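Long-range contacts in 3-methylornithine synthase (Methanosarcina barkeri, PDB 3T7V), which catalyses the radical-based isomerization of L-lysine to (3R)-3-methyl-D-ornithine in pyrrolysine biosynthesis, using a [4Fe-4S] cluster and S-adenosylmethionine: residues Leu28-Ser33 against Ile216-Ile220; Thr99-Leu103 against Leu301-Ser305; Ile143-Leu149 against Gly162-Leu168; Glu258-Ser263 against Leu288-Ala294. All coordinates share one frame. Residues are numbered along the deposited sequence.

Contact 1: residues Leu28-Ser33 against Ile216-Ile220; sequences LRTLLS and IESTI
Side chains carry this contact between two helical segments, Leu28-Leu32 and Ile216-Ile220, whose short axes approach to 10.3 Å. The axes cross obliquely at 123°; across the crossing Leu32 lies nearest Ile216 (CA-CA 6.6 Å) and Leu28 nearest Ile220 (CA-CA 7.0 Å). All four of these residues adopt the mt rotamer. Leu32 turns toward the other helix, with its CD1 3.8 Å from CG1 of Ile220 and 4.0 Å from CG2 of Thr219; CD1 of Leu28 meets CG2 of Ile220 at 4.0 Å. The two helices belong to different layers: 216-228 follows strand 203-210 in the TIM-type barrel of the radical SAM core, whereas 25-32 is an N-terminal helix laid over it and over helix 258-268, which Leu28 touches through Val264 and Met268. At the exposed margin Arg29 leaves its helix sideways with chi1 m and chi2 and chi3 both t, so its CG passes 3.7 Å from CD1 of Ile220 before NH2 reaches OE2 of Glu217 at 2.6 Å, a salt bridge with a nearly linear hydrogen bond (175°). Past the helix end, CB of Ser33 sits 3.8 Å from CD1 of Ile216.

Contact 2: residues Thr99-Leu103 against Leu301-Ser305; sequences TCKTL and LPPDS
Thr99-Leu103 is the C-terminal part of helix 93-103, while Leu301-Ser305 is irregular: Pro302 and Pro303 have extended, polyproline-like angles (-53/150 and -54/131), and Asp304 and Ser305 then turn to positive phi (74° and 61°), Asp304 being poorly ordered. The closest CA pairs are Leu103 with Pro302 at 6.3 Å and Thr102 with Pro303 at 6.4 Å. Both proline rings, C-gamma exo, face the helix. CG of Pro302 lies 3.6 Å from CG2 of Thr99, and CD2 of Leu103 (mt) lies 3.9 Å from CB of Pro302 and 3.8 Å from CD of Pro303. Thr102 takes chi1 p, which lets its OG1 donate to O of Thr99 in its own helix at 2.7 Å; its carbonyl O is 3.6 Å from CG of Pro303. No direct hydrogen bond joins the segments. Instead, one water donates both to OG1 of Thr102 (2.8 Å) and to O of Pro303 (2.7 Å), and a second, 2.8 Å from OG of Ser305, donates weakly to OG1 of Thr99 (3.5 Å), which also bonds to Glu95. Leu103 and Pro302 both touch Cys63 of strand 58-68, so the arrangement is a helix-to-loop contact of the TIM-type barrel, with the loop leaving strand 296-300 set against an outer helix.

Contact 3: residues Ile143-Leu149 against Gly162-Leu168; sequences IMISPGL and GANFLAL. With SAM (S-adenosylmethionine), chain C; MD0 (5-amino-D-isoleucine), chain D.
Side chains pair on both faces of two adjacent parallel strands. On one face CE of Met144 approaches CD1 of Phe165 at 3.7 Å and SD of Met144 lies 3.8 Å from CB of Ala167; on the other CG1 of Ile145 (chi1 p) meets CD1 of Leu166 (tp) at 4.0 Å, and that CD1 also touches CD of Pro147 at 3.7 Å. The axes of strands 143-146 and 163-167 approach to 4.6 Å and diverge by 38°, with Met144 opposite Phe165 (CA-CA 4.3 Å) and Ile145 opposite Leu166 (CA-CA 5.1 Å). O of Ile143 accepts from both N of Asn164 (2.8 Å) and N of Phe165 (3.0 Å); then Ile145 N bonds Phe165 O (2.8 Å) and Ala167 N Ile145 O (2.9 Å). At the C-terminal edge a water links Gly148 N (2.9 Å), Ala167 O (2.8 Å) and SAM OXT (2.9 Å), and MD0 NE donates to Ser146 OG (2.9 Å), which also bonds Asp112. These neighbouring strands form one beta-alpha-beta unit, through helix 152-160, of a TIM-type barrel, their ends opening on the substrate and SAM pocket.

Contact 4: residues Glu258-Ser263 against Leu288-Ala294; sequences ELKIIS and LRLNAGA
Arg289 and Glu258 form a bidentate salt bridge: Arg289 NE donates to Glu258 OE2 at 2.8 Å (144°) and Arg289 NH2 to Glu258 OE1 at 2.9 Å (155°). Glu258 is extended, with chi1 and chi2 both t, and Arg289 runs m, t, t to bring the guanidinium edge to it. Both ends have further partners: Glu258 OE1 also bonds Thr238, and Arg289 NH1 pairs with Glu281 and with the carbonyl of Gly285. A second polar link lies at the C-terminal end of helix 278-291, where Ser263 OG (chi1 m), within helix 258-268, donates to Ala292 O at 2.8 Å; this is also the point of closest backbone approach, CA of Ser263 being 5.1 Å from CA of Ala292. Gly293 (phi 120°, psi 3°) ends helix 278-291 in a Schellman motif, with Ala294 N bonded to Arg289 O at 3.1 Å and Gly293 N to Leu290 O at 3.0 Å. Between the polar links, Ile262 CG2 lies 4.0 Å from Ala292 CB and Ile262 CD1 3.7 Å from Arg289 CG; toward the surface, Leu259 CD2 lies 3.9 Å from Leu288 CB. The contact thus joins two helices of the barrel's outer layer: Ile262 rests on Val236 of strand 233-238, Arg289 and Ala294 on Ala276 of strand 275-277, and Leu259 and Ser263 reach Tyr44 of helix 37-55.

Contact 3 is the one that reaches the ligands directly, whereas the other three lie farther out in the fold. Contacts 1 and 4 share a side of the chain's centre and touch, with centres 15 Å apart: Lys260 NZ is 2.9 Å from Leu32 O, a probable hydrogen bond, and Ile261 CG1 is 3.8 Å from Leu32 CD2. Contact 3 lies across the centre from both, 29 Å from contact 1 and 24 Å from contact 4 between centres. In contact 4 the Glu258 side chain is still about 8 Å from both SAM and MD0; in contact 2 the Pro302 side chain is about 10 Å from MD0. Contacts 1 and 2, 39 Å apart between centres, lie on opposite sides of the chain.

Contact 1: residues Leu28-Ser33 against Ile216-Ile220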
loop_
_atom_site.group_PDB
_atom_site.type_symbol
_atom_site.label_atom_id
_atom_site.label_comp_id
_atom_site.label_asym_id
_atom_site.label_seq_id
_atom_site.Cartn_x
_atom_site.Cartn_y
_atom_site.Cartn_z
ATOM N N LEU A 28 -21.015 -9.197 0.336
ATOM C CA LEU A 28 -19.752 -9.024 1.163
ATOM C C LEU A 28 -19.773 -9.985 2.305
ATOM O O LEU A 28 -18.744 -10.576 2.594
ATOM C CB LEU A 28 -19.591 -7.570 1.635
ATOM C CG LEU A 28 -19.442 -6.555 0.525
ATOM C CD1 LEU A 28 -19.292 -5.143 1.130
ATOM C CD2 LEU A 28 -18.232 -6.845 -0.353
ATOM N N ARG A 29 -20.897 -10.119 3.052
ATOM C CA ARG A 29 -20.912 -11.070 4.140
ATOM C C ARG A 29 -20.603 -12.467 3.694
ATOM O O ARG A 29 -20.018 -13.232 4.465
ATOM C CB ARG A 29 -22.255 -11.064 4.914
ATOM C CG ARG A 29 -22.442 -9.813 5.730
ATOM C CD ARG A 29 -23.850 -9.830 6.352
ATOM N NE ARG A 29 -24.043 -8.614 7.164
ATOM C CZ ARG A 29 -23.692 -8.519 8.433
ATOM N NH1 ARG A 29 -23.078 -9.537 9.070
ATOM N NH2 ARG A 29 -23.991 -7.426 9.128
ATOM N N THR A 30 -21.194 -12.877 2.552
ATOM C CA THR A 30 -21.017 -14.216 2.043
ATOM C C THR A 30 -19.560 -14.440 1.645
ATOM O O THR A 30 -18.935 -15.427 2.077
ATOM C CB THR A 30 -21.930 -14.407 0.890
ATOM O OG1 THR A 30 -23.272 -14.189 1.302
ATOM C CG2 THR A 30 -21.745 -15.856 0.258
ATOM N N LEU A 31 -19.018 -13.505 0.855
ATOM C CA LEU A 31 -17.622 -13.648 0.368
ATOM C C LEU A 31 -16.617 -13.629 1.509
ATOM O O LEU A 31 -15.652 -14.458 1.563
ATOM C CB LEU A 31 -17.308 -12.573 -0.701
ATOM C CG LEU A 31 -18.170 -12.726 -1.977
ATOM C CD1 LEU A 31 -17.780 -11.617 -2.941
ATOM C CD2 LEU A 31 -18.001 -14.054 -2.696
ATOM N N LEU A 32 -16.874 -12.740 2.469
ATOM C CA LEU A 32 -15.972 -12.632 3.605
ATOM C C LEU A 32 -16.049 -13.809 4.563
ATOM O O LEU A 32 -15.174 -13.996 5.399
ATOM C CB LEU A 32 -16.137 -11.281 4.313
ATOM C CG LEU A 32 -15.686 -10.058 3.473
ATOM C CD1 LEU A 32 -16.187 -8.767 4.161
ATOM C CD2 LEU A 32 -14.131 -10.010 3.263
ATOM N N SER A 33 -17.119 -14.626 4.505
ATOM C CA SER A 33 -17.185 -15.748 5.453
ATOM C C SER A 33 -16.729 -17.059 4.762
ATOM O O SER A 33 -16.829 -18.114 5.357
ATOM C CB SER A 33 -18.552 -15.834 6.129
ATOM O OG SER A 33 -19.490 -15.985 5.137
ATOM N N ILE A 216 -16.084 -9.396 10.517
ATOM C CA ILE A 216 -16.705 -9.161 9.192
ATOM C C ILE A 216 -17.383 -7.822 9.158
ATOM O O ILE A 216 -17.218 -7.115 8.155
ATOM C CB ILE A 216 -17.666 -10.309 8.829
ATOM C CG1 ILE A 216 -16.880 -11.540 8.512
ATOM C CG2 ILE A 216 -18.656 -9.941 7.719
ATOM C CD1 ILE A 216 -17.713 -12.817 8.360
ATOM N N GLU A 217 -18.167 -7.474 10.181
ATOM C CA GLU A 217 -18.923 -6.184 10.110
ATOM C C GLU A 217 -17.948 -4.985 10.039
ATOM O O GLU A 217 -18.229 -4.021 9.315
ATOM C CB GLU A 217 -19.914 -6.108 11.281
ATOM C CG GLU A 217 -21.060 -7.107 11.016
ATOM C CD GLU A 217 -22.183 -6.945 12.046
ATOM O OE1 GLU A 217 -21.856 -6.642 13.268
ATOM O OE2 GLU A 217 -23.337 -7.108 11.585
ATOM N N SER A 218 -16.880 -5.043 10.832
ATOM C CA SER A 218 -15.891 -3.922 10.832
ATOM C C SER A 218 -15.261 -3.817 9.453
ATOM O O SER A 218 -15.085 -2.691 8.933
ATOM C CB SER A 218 -14.817 -4.322 11.855
ATOM O OG SER A 218 -13.804 -3.383 11.956
ATOM N N THR A 219 -14.966 -4.948 8.836
ATOM C CA THR A 219 -14.368 -4.970 7.512
ATOM C C THR A 219 -15.326 -4.390 6.481
ATOM O O THR A 219 -14.873 -3.654 5.580
ATOM C CB THR A 219 -13.971 -6.411 7.174
ATOM O OG1 THR A 219 -13.050 -6.869 8.193
ATOM C CG2 THR A 219 -13.305 -6.466 5.781
ATOM N N ILE A 220 -16.618 -4.754 6.541
ATOM C CA ILE A 220 -17.581 -4.131 5.602
ATOM C C ILE A 220 -17.640 -2.628 5.760
ATOM O O ILE A 220 -17.666 -1.915 4.752
ATOM C CB ILE A 220 -18.954 -4.796 5.790
ATOM C CG1 ILE A 220 -18.779 -6.248 5.382
ATOM C CG2 ILE A 220 -19.984 -4.084 4.942
ATOM C CD1 ILE A 220 -20.083 -7.029 5.594
#

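Contact 2: residues Thr99-Leu103 against Leu301-Ser305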
loop_
_atom_site.group_PDB
_atom_site.type_symbol
_atom_site.label_atom_id
_atom_site.label_comp_id
_atom_site.label_asym_id
_atom_site.label_seq_id
_atom_site.Cartn_x
_atom_site.Cartn_y
_atom_site.Cartn_z
ATOM N N THR A 99 20.807 6.090 -4.051
ATOM C CA THR A 99 19.679 5.134 -4.195
ATOM C C THR A 99 19.013 5.391 -5.542
ATOM O O THR A 99 18.738 4.408 -6.329
ATOM C CB THR A 99 18.665 5.341 -3.072
ATOM O OG1 THR A 99 19.334 5.026 -1.838
ATOM C CG2 THR A 99 17.517 4.391 -3.230
ATOM N N CYS A 100 18.783 6.646 -5.867
ATOM C CA CYS A 100 18.132 6.961 -7.149
ATOM C C CYS A 100 18.959 6.392 -8.336
ATOM O O CYS A 100 18.372 5.904 -9.323
ATOM C CB CYS A 100 17.988 8.458 -7.390
ATOM S SG CYS A 100 16.666 9.135 -6.367
ATOM N N LYS A 101 20.291 6.489 -8.274
ATOM C CA LYS A 101 21.119 6.034 -9.420
ATOM C C LYS A 101 20.841 4.546 -9.660
ATOM O O LYS A 101 20.854 4.094 -10.824
ATOM C CB LYS A 101 22.580 6.272 -9.155
ATOM C CG LYS A 101 22.867 7.757 -9.321
ATOM C CD LYS A 101 24.371 8.071 -9.217
ATOM C CE LYS A 101 24.664 9.535 -8.898
ATOM N NZ LYS A 101 26.175 9.684 -8.815
ATOM N N THR A 102 20.563 3.776 -8.597
ATOM C CA THR A 102 20.413 2.363 -8.769
ATOM C C THR A 102 19.041 2.019 -9.347
ATOM O O THR A 102 18.820 0.892 -9.748
ATOM C CB THR A 102 20.616 1.555 -7.426
ATOM O OG1 THR A 102 19.579 1.847 -6.484
ATOM C CG2 THR A 102 21.899 1.906 -6.769
ATOM N N LEU A 103 18.109 3.000 -9.373
ATOM C CA LEU A 103 16.733 2.770 -9.805
ATOM C C LEU A 103 16.553 3.129 -11.281
ATOM O O LEU A 103 15.583 2.668 -11.956
ATOM C CB LEU A 103 15.753 3.648 -8.977
ATOM C CG LEU A 103 15.795 3.207 -7.526
ATOM C CD1 LEU A 103 14.836 4.062 -6.776
ATOM C CD2 LEU A 103 15.515 1.728 -7.345
ATOM N N LEU A 301 12.400 -3.332 -3.038
ATOM C CA LEU A 301 13.460 -2.425 -2.614
ATOM C C LEU A 301 14.447 -2.156 -3.712
ATOM O O LEU A 301 14.631 -2.986 -4.628
ATOM C CB LEU A 301 14.216 -3.047 -1.441
ATOM C CG LEU A 301 13.326 -3.231 -0.191
ATOM C CD1 LEU A 301 14.066 -3.904 0.971
ATOM C CD2 LEU A 301 12.752 -1.932 0.367
ATOM N N PRO A 302 15.111 -0.974 -3.638
ATOM C CA PRO A 302 16.206 -0.659 -4.532
ATOM C C PRO A 302 17.252 -1.816 -4.483
ATOM O O PRO A 302 17.384 -2.504 -3.430
ATOM C CB PRO A 302 16.778 0.617 -3.872
ATOM C CG PRO A 302 15.615 1.301 -3.246
ATOM C CD PRO A 302 14.925 0.071 -2.626
ATOM N N PRO A 303 17.963 -2.042 -5.621
ATOM C CA PRO A 303 19.009 -3.076 -5.750
ATOM C C PRO A 303 20.074 -2.911 -4.641
ATOM O O PRO A 303 20.603 -1.810 -4.474
ATOM C CB PRO A 303 19.608 -2.802 -7.136
ATOM C CG PRO A 303 18.518 -2.204 -7.948
ATOM C CD PRO A 303 17.625 -1.444 -6.938
ATOM N N ASP A 304 20.404 -4.009 -3.950
ATOM C CA ASP A 304 21.121 -4.014 -2.664
ATOM C C ASP A 304 20.126 -3.547 -1.650
ATOM O O ASP A 304 19.193 -4.256 -1.295
ATOM C CB ASP A 304 22.352 -3.090 -2.657
ATOM C CG ASP A 304 22.421 -2.207 -1.394
ATOM O OD1 ASP A 304 22.569 -2.781 -0.288
ATOM O OD2 ASP A 304 22.401 -0.959 -1.525
ATOM N N SER A 305 20.339 -2.321 -1.224
ATOM C CA SER A 305 19.603 -1.681 -0.231
ATOM C C SER A 305 19.632 -2.355 1.151
ATOM O O SER A 305 19.321 -3.534 1.321
ATOM C CB SER A 305 18.180 -1.449 -0.740
ATOM O OG SER A 305 17.708 -0.351 -0.092
HETATM O O HOH W 1 19.136 1.585 -1.456
HETATM O O HOH W 2 20.241 0.851 -3.965
#

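Contact 3: residues Ile143-Leu149 against Gly162-Leu168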
loop_
_atom_site.group_PDB
_atom_site.type_symbol
_atom_site.label_atom_id
_atom_site.label_comp_id
_atom_site.label_asym_id
_atom_site.label_seq_id
_atom_site.Cartn_x
_atom_site.Cartn_y
_atom_site.Cartn_z
ATOM N N ILE A 143 5.837 9.675 -8.796
ATOM C CA ILE A 143 6.217 9.583 -7.372
ATOM C C ILE A 143 4.992 9.455 -6.512
ATOM O O ILE A 143 4.029 10.253 -6.618
ATOM C CB ILE A 143 6.983 10.860 -6.902
ATOM C CG1 ILE A 143 8.333 10.915 -7.562
ATOM C CG2 ILE A 143 7.182 10.875 -5.354
ATOM C CD1 ILE A 143 9.095 12.179 -7.165
ATOM N N MET A 144 4.996 8.435 -5.661
ATOM C CA MET A 144 4.003 8.306 -4.588
ATOM C C MET A 144 4.695 8.841 -3.341
ATOM O O MET A 144 5.878 8.551 -3.118
ATOM C CB MET A 144 3.656 6.824 -4.374
ATOM C CG MET A 144 2.870 6.591 -3.078
ATOM S SD MET A 144 2.383 4.804 -3.064
ATOM C CE MET A 144 0.908 4.968 -3.943
ATOM N N ILE A 145 4.024 9.665 -2.586
ATOM C CA ILE A 145 4.538 10.098 -1.260
ATOM C C ILE A 145 3.679 9.502 -0.187
ATOM O O ILE A 145 2.410 9.482 -0.280
ATOM C CB ILE A 145 4.654 11.644 -1.177
ATOM C CG1 ILE A 145 3.303 12.332 -1.382
ATOM C CG2 ILE A 145 5.795 12.160 -2.039
ATOM C CD1 ILE A 145 3.338 13.849 -1.031
ATOM N N SER A 146 4.344 9.065 0.902
ATOM C CA SER A 146 3.648 8.588 2.097
ATOM C C SER A 146 4.302 9.328 3.272
ATOM O O SER A 146 5.170 8.765 3.941
ATOM C CB SER A 146 3.845 7.059 2.245
ATOM O OG SER A 146 3.470 6.375 1.078
ATOM N N PRO A 147 3.934 10.583 3.503
ATOM C CA PRO A 147 4.645 11.421 4.451
ATOM C C PRO A 147 3.944 11.532 5.789
ATOM O O PRO A 147 4.388 12.345 6.632
ATOM C CB PRO A 147 4.597 12.786 3.736
ATOM C CG PRO A 147 3.208 12.798 3.127
ATOM C CD PRO A 147 2.935 11.350 2.682
ATOM N N GLY A 148 2.832 10.794 5.934
ATOM C CA GLY A 148 1.913 11.007 7.060
ATOM C C GLY A 148 1.039 12.212 6.811
ATOM O O GLY A 148 0.944 12.692 5.674
ATOM N N LEU A 149 0.448 12.725 7.879
ATOM C CA LEU A 149 -0.524 13.788 7.723
ATOM C C LEU A 149 0.225 15.162 7.684
ATOM O O LEU A 149 0.390 15.895 8.690
ATOM C CB LEU A 149 -1.551 13.647 8.839
ATOM C CG LEU A 149 -2.593 14.748 8.803
ATOM C CD1 LEU A 149 -3.429 14.531 7.553
ATOM C CD2 LEU A 149 -3.437 14.729 10.054
ATOM N N GLY A 162 6.304 17.578 -8.366
ATOM C CA GLY A 162 6.113 16.353 -9.181
ATOM C C GLY A 162 5.590 15.153 -8.426
ATOM O O GLY A 162 5.525 14.055 -8.991
ATOM N N ALA A 163 5.100 15.332 -7.217
ATOM C CA ALA A 163 4.433 14.199 -6.578
ATOM C C ALA A 163 3.103 13.870 -7.298
ATOM O O ALA A 163 2.328 14.754 -7.624
ATOM C CB ALA A 163 4.191 14.517 -5.095
ATOM N N ASN A 164 2.893 12.586 -7.584
ATOM C CA ASN A 164 1.718 12.139 -8.300
ATOM C C ASN A 164 0.676 11.421 -7.430
ATOM O O ASN A 164 -0.519 11.488 -7.788
ATOM C CB ASN A 164 2.140 11.130 -9.388
ATOM C CG ASN A 164 2.990 11.780 -10.435
ATOM O OD1 ASN A 164 2.454 12.472 -11.340
ATOM N ND2 ASN A 164 4.250 11.674 -10.268
ATOM N N PHE A 165 1.060 10.637 -6.434
ATOM C CA PHE A 165 0.157 9.846 -5.602
ATOM C C PHE A 165 0.423 10.248 -4.170
ATOM O O PHE A 165 1.570 10.481 -3.755
ATOM C CB PHE A 165 0.537 8.339 -5.804
ATOM C CG PHE A 165 -0.480 7.507 -6.466
ATOM C CD1 PHE A 165 -1.588 7.046 -5.684
ATOM C CD2 PHE A 165 -0.343 7.103 -7.766
ATOM C CE1 PHE A 165 -2.533 6.207 -6.266
ATOM C CE2 PHE A 165 -1.302 6.265 -8.371
ATOM C CZ PHE A 165 -2.374 5.812 -7.612
ATOM N N LEU A 166 -0.636 10.299 -3.422
ATOM C CA LEU A 166 -0.545 10.380 -1.945
ATOM C C LEU A 166 -1.066 9.083 -1.359
ATOM O O LEU A 166 -2.219 8.706 -1.623
ATOM C CB LEU A 166 -1.400 11.534 -1.418
ATOM C CG LEU A 166 -1.482 11.576 0.142
ATOM C CD1 LEU A 166 -0.123 11.890 0.711
ATOM C CD2 LEU A 166 -2.504 12.618 0.494
ATOM N N ALA A 167 -0.234 8.406 -0.583
ATOM C CA ALA A 167 -0.715 7.183 0.109
ATOM C C ALA A 167 -0.894 7.534 1.575
ATOM O O ALA A 167 0.073 7.882 2.258
ATOM C CB ALA A 167 0.333 6.058 -0.075
ATOM N N LEU A 168 -2.118 7.477 2.029
ATOM C CA LEU A 168 -2.424 7.886 3.424
ATOM C C LEU A 168 -3.571 6.997 3.886
ATOM O O LEU A 168 -4.750 7.277 3.603
ATOM C CB LEU A 168 -2.844 9.417 3.413
ATOM C CG LEU A 168 -2.911 10.016 4.834
ATOM C CD1 LEU A 168 -1.508 10.184 5.439
ATOM C CD2 LEU A 168 -3.666 11.380 4.749
HETATM N N SAM C . 3.948 7.302 8.654
HETATM C CA SAM C . 3.100 7.423 7.564
HETATM C C SAM C . 1.725 6.936 7.790
HETATM O O SAM C . 1.431 6.378 8.867
HETATM O OXT SAM C . 0.854 7.223 6.896
HETATM C CB SAM C . 3.347 6.497 6.598
HETATM C CG SAM C . 3.677 5.094 6.910
HETATM S SD SAM C . 2.577 3.899 6.037
HETATM C CE SAM C . 3.742 3.072 4.988
HETATM C "C5'" SAM C . 2.332 2.673 7.305
HETATM C "C4'" SAM C . 1.200 1.980 7.136
HETATM O "O4'" SAM C . 2.080 0.689 7.073
HETATM C "C3'" SAM C . 0.275 2.057 8.086
HETATM O "O3'" SAM C . -0.609 2.822 7.256
HETATM C "C2'" SAM C . -0.111 0.582 7.917
HETATM O "O2'" SAM C . -1.235 0.366 7.003
HETATM C "C1'" SAM C . 1.105 -0.267 7.502
HETATM N N9 SAM C . 1.714 -0.913 8.722
HETATM C C8 SAM C . 2.403 -0.357 9.765
HETATM N N7 SAM C . 2.706 -1.304 10.641
HETATM C C5 SAM C . 2.217 -2.495 10.153
HETATM C C6 SAM C . 2.176 -3.794 10.681
HETATM N N6 SAM C . 2.701 -4.109 11.866
HETATM N N1 SAM C . 1.648 -4.771 9.929
HETATM C C2 SAM C . 1.081 -4.510 8.714
HETATM N N3 SAM C . 1.001 -3.248 8.225
HETATM C C4 SAM C . 1.599 -2.253 8.954
HETATM C C MD0 D . 4.254 -1.504 0.980
HETATM N N MD0 D . 6.094 -1.510 2.563
HETATM O O MD0 D . 3.855 -1.121 -0.139
HETATM C CA MD0 D . 5.247 -0.670 1.724
HETATM C CB MD0 D . 4.518 0.397 2.595
HETATM C CD MD0 D . 3.463 2.737 2.278
HETATM N NE MD0 D . 2.826 3.601 1.291
HETATM C CG MD0 D . 3.794 1.390 1.640
HETATM C CG2 MD0 D . 3.499 -0.196 3.602
HETATM O OXT MD0 D . 3.868 -2.551 1.513
HETATM O O HOH W 3 1.506 8.645 4.500
#

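Contact 4: residues Glu258-Ser263 against Leu288-Ala294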
loop_
_atom_site.group_PDB
_atom_site.type_symbol
_atom_site.label_atom_id
_atom_site.label_comp_id
_atom_site.label_asym_id
_atom_site.label_seq_id
_atom_site.Cartn_x
_atom_site.Cartn_y
_atom_site.Cartn_z
ATOM N N GLU A 258 -6.051 -11.508 4.152
ATOM C CA GLU A 258 -5.735 -10.520 3.146
ATOM C C GLU A 258 -6.119 -11.030 1.714
ATOM O O GLU A 258 -6.581 -10.254 0.912
ATOM C CB GLU A 258 -4.267 -10.211 3.287
ATOM C CG GLU A 258 -3.768 -9.157 2.305
ATOM C CD GLU A 258 -2.279 -8.980 2.369
ATOM O OE1 GLU A 258 -1.665 -9.330 3.455
ATOM O OE2 GLU A 258 -1.702 -8.479 1.357
ATOM N N LEU A 259 -5.906 -12.321 1.388
ATOM C CA LEU A 259 -6.228 -12.750 0.036
ATOM C C LEU A 259 -7.694 -12.648 -0.300
ATOM O O LEU A 259 -8.080 -12.220 -1.375
ATOM C CB LEU A 259 -5.753 -14.191 -0.204
ATOM C CG LEU A 259 -4.297 -14.505 0.184
ATOM C CD1 LEU A 259 -4.118 -16.005 -0.139
ATOM C CD2 LEU A 259 -3.398 -13.636 -0.683
ATOM N N LYS A 260 -8.542 -13.045 0.663
ATOM C CA LYS A 260 -9.993 -12.900 0.493
ATOM C C LYS A 260 -10.370 -11.428 0.279
ATOM O O LYS A 260 -11.183 -11.086 -0.554
ATOM C CB LYS A 260 -10.694 -13.465 1.775
ATOM C CG LYS A 260 -12.177 -13.627 1.712
ATOM C CD LYS A 260 -12.639 -14.852 2.614
ATOM C CE LYS A 260 -11.998 -14.742 3.956
ATOM N NZ LYS A 260 -12.824 -15.551 4.914
ATOM N N ILE A 261 -9.749 -10.542 1.060
ATOM C CA ILE A 261 -10.156 -9.165 0.951
ATOM C C ILE A 261 -9.629 -8.540 -0.334
ATOM O O ILE A 261 -10.274 -7.696 -0.926
ATOM C CB ILE A 261 -9.703 -8.352 2.174
ATOM C CG1 ILE A 261 -10.500 -8.878 3.425
ATOM C CG2 ILE A 261 -9.929 -6.824 2.042
ATOM C CD1 ILE A 261 -9.851 -8.395 4.678
ATOM N N ILE A 262 -8.431 -8.962 -0.791
ATOM C CA ILE A 262 -7.932 -8.512 -2.142
ATOM C C ILE A 262 -8.948 -8.853 -3.237
ATOM O O ILE A 262 -9.252 -8.035 -4.098
ATOM C CB ILE A 262 -6.540 -9.053 -2.469
ATOM C CG1 ILE A 262 -5.488 -8.364 -1.625
ATOM C CG2 ILE A 262 -6.251 -8.884 -3.956
ATOM C CD1 ILE A 262 -4.141 -9.050 -1.725
ATOM N N SER A 263 -9.445 -10.116 -3.160
ATOM C CA SER A 263 -10.428 -10.500 -4.197
ATOM C C SER A 263 -11.699 -9.679 -4.076
ATOM O O SER A 263 -12.231 -9.233 -5.078
ATOM C CB SER A 263 -10.782 -11.959 -4.074
ATOM O OG SER A 263 -9.633 -12.764 -4.258
ATOM N N LEU A 288 0.504 -15.279 -4.447
ATOM C CA LEU A 288 -0.827 -15.545 -3.911
ATOM C C LEU A 288 -1.711 -14.295 -4.077
ATOM O O LEU A 288 -2.928 -14.342 -4.384
ATOM C CB LEU A 288 -0.707 -15.882 -2.429
ATOM C CG LEU A 288 -0.065 -17.257 -2.113
ATOM C CD1 LEU A 288 0.210 -17.451 -0.628
ATOM C CD2 LEU A 288 -0.977 -18.349 -2.632
ATOM N N ARG A 289 -1.070 -13.150 -3.847
ATOM C CA ARG A 289 -1.844 -11.843 -3.887
ATOM C C ARG A 289 -2.184 -11.468 -5.302
ATOM O O ARG A 289 -3.332 -11.031 -5.576
ATOM C CB ARG A 289 -1.026 -10.728 -3.200
ATOM C CG ARG A 289 -0.971 -10.922 -1.665
ATOM C CD ARG A 289 0.273 -10.308 -1.006
ATOM N NE ARG A 289 0.079 -10.398 0.453
ATOM C CZ ARG A 289 0.254 -11.516 1.201
ATOM N NH1 ARG A 289 0.627 -12.686 0.643
ATOM N NH2 ARG A 289 -0.013 -11.467 2.511
ATOM N N LEU A 290 -1.256 -11.616 -6.255
ATOM C CA LEU A 290 -1.629 -11.454 -7.675
ATOM C C LEU A 290 -2.710 -12.440 -8.125
ATOM O O LEU A 290 -3.684 -12.035 -8.838
ATOM C CB LEU A 290 -0.418 -11.606 -8.628
ATOM C CG LEU A 290 0.659 -10.499 -8.397
ATOM C CD1 LEU A 290 1.961 -10.948 -9.092
ATOM C CD2 LEU A 290 0.169 -9.131 -8.958
ATOM N N ASN A 291 -2.626 -13.708 -7.652
ATOM C CA ASN A 291 -3.681 -14.662 -8.014
ATOM C C ASN A 291 -4.976 -14.434 -7.289
ATOM O O ASN A 291 -5.969 -15.062 -7.627
ATOM C CB ASN A 291 -3.155 -16.071 -7.762
ATOM C CG ASN A 291 -2.161 -16.489 -8.818
ATOM O OD1 ASN A 291 -2.193 -15.977 -9.978
ATOM N ND2 ASN A 291 -1.291 -17.428 -8.472
ATOM N N ALA A 292 -5.025 -13.515 -6.338
ATOM C CA ALA A 292 -6.308 -13.106 -5.708
ATOM C C ALA A 292 -6.855 -11.805 -6.371
ATOM O O ALA A 292 -7.951 -11.358 -6.008
ATOM C CB ALA A 292 -6.102 -12.824 -4.220
ATOM N N GLY A 293 -6.132 -11.241 -7.347
ATOM C CA GLY A 293 -6.662 -10.064 -8.074
ATOM C C GLY A 293 -5.848 -8.792 -7.996
ATOM O O GLY A 293 -6.240 -7.797 -8.545
ATOM N N ALA A 294 -4.710 -8.834 -7.343
ATOM C CA ALA A 294 -3.873 -7.621 -7.318
ATOM C C ALA A 294 -3.247 -7.370 -8.707
ATOM O O ALA A 294 -3.113 -8.268 -9.530
ATOM C CB ALA A 294 -2.755 -7.766 -6.283
#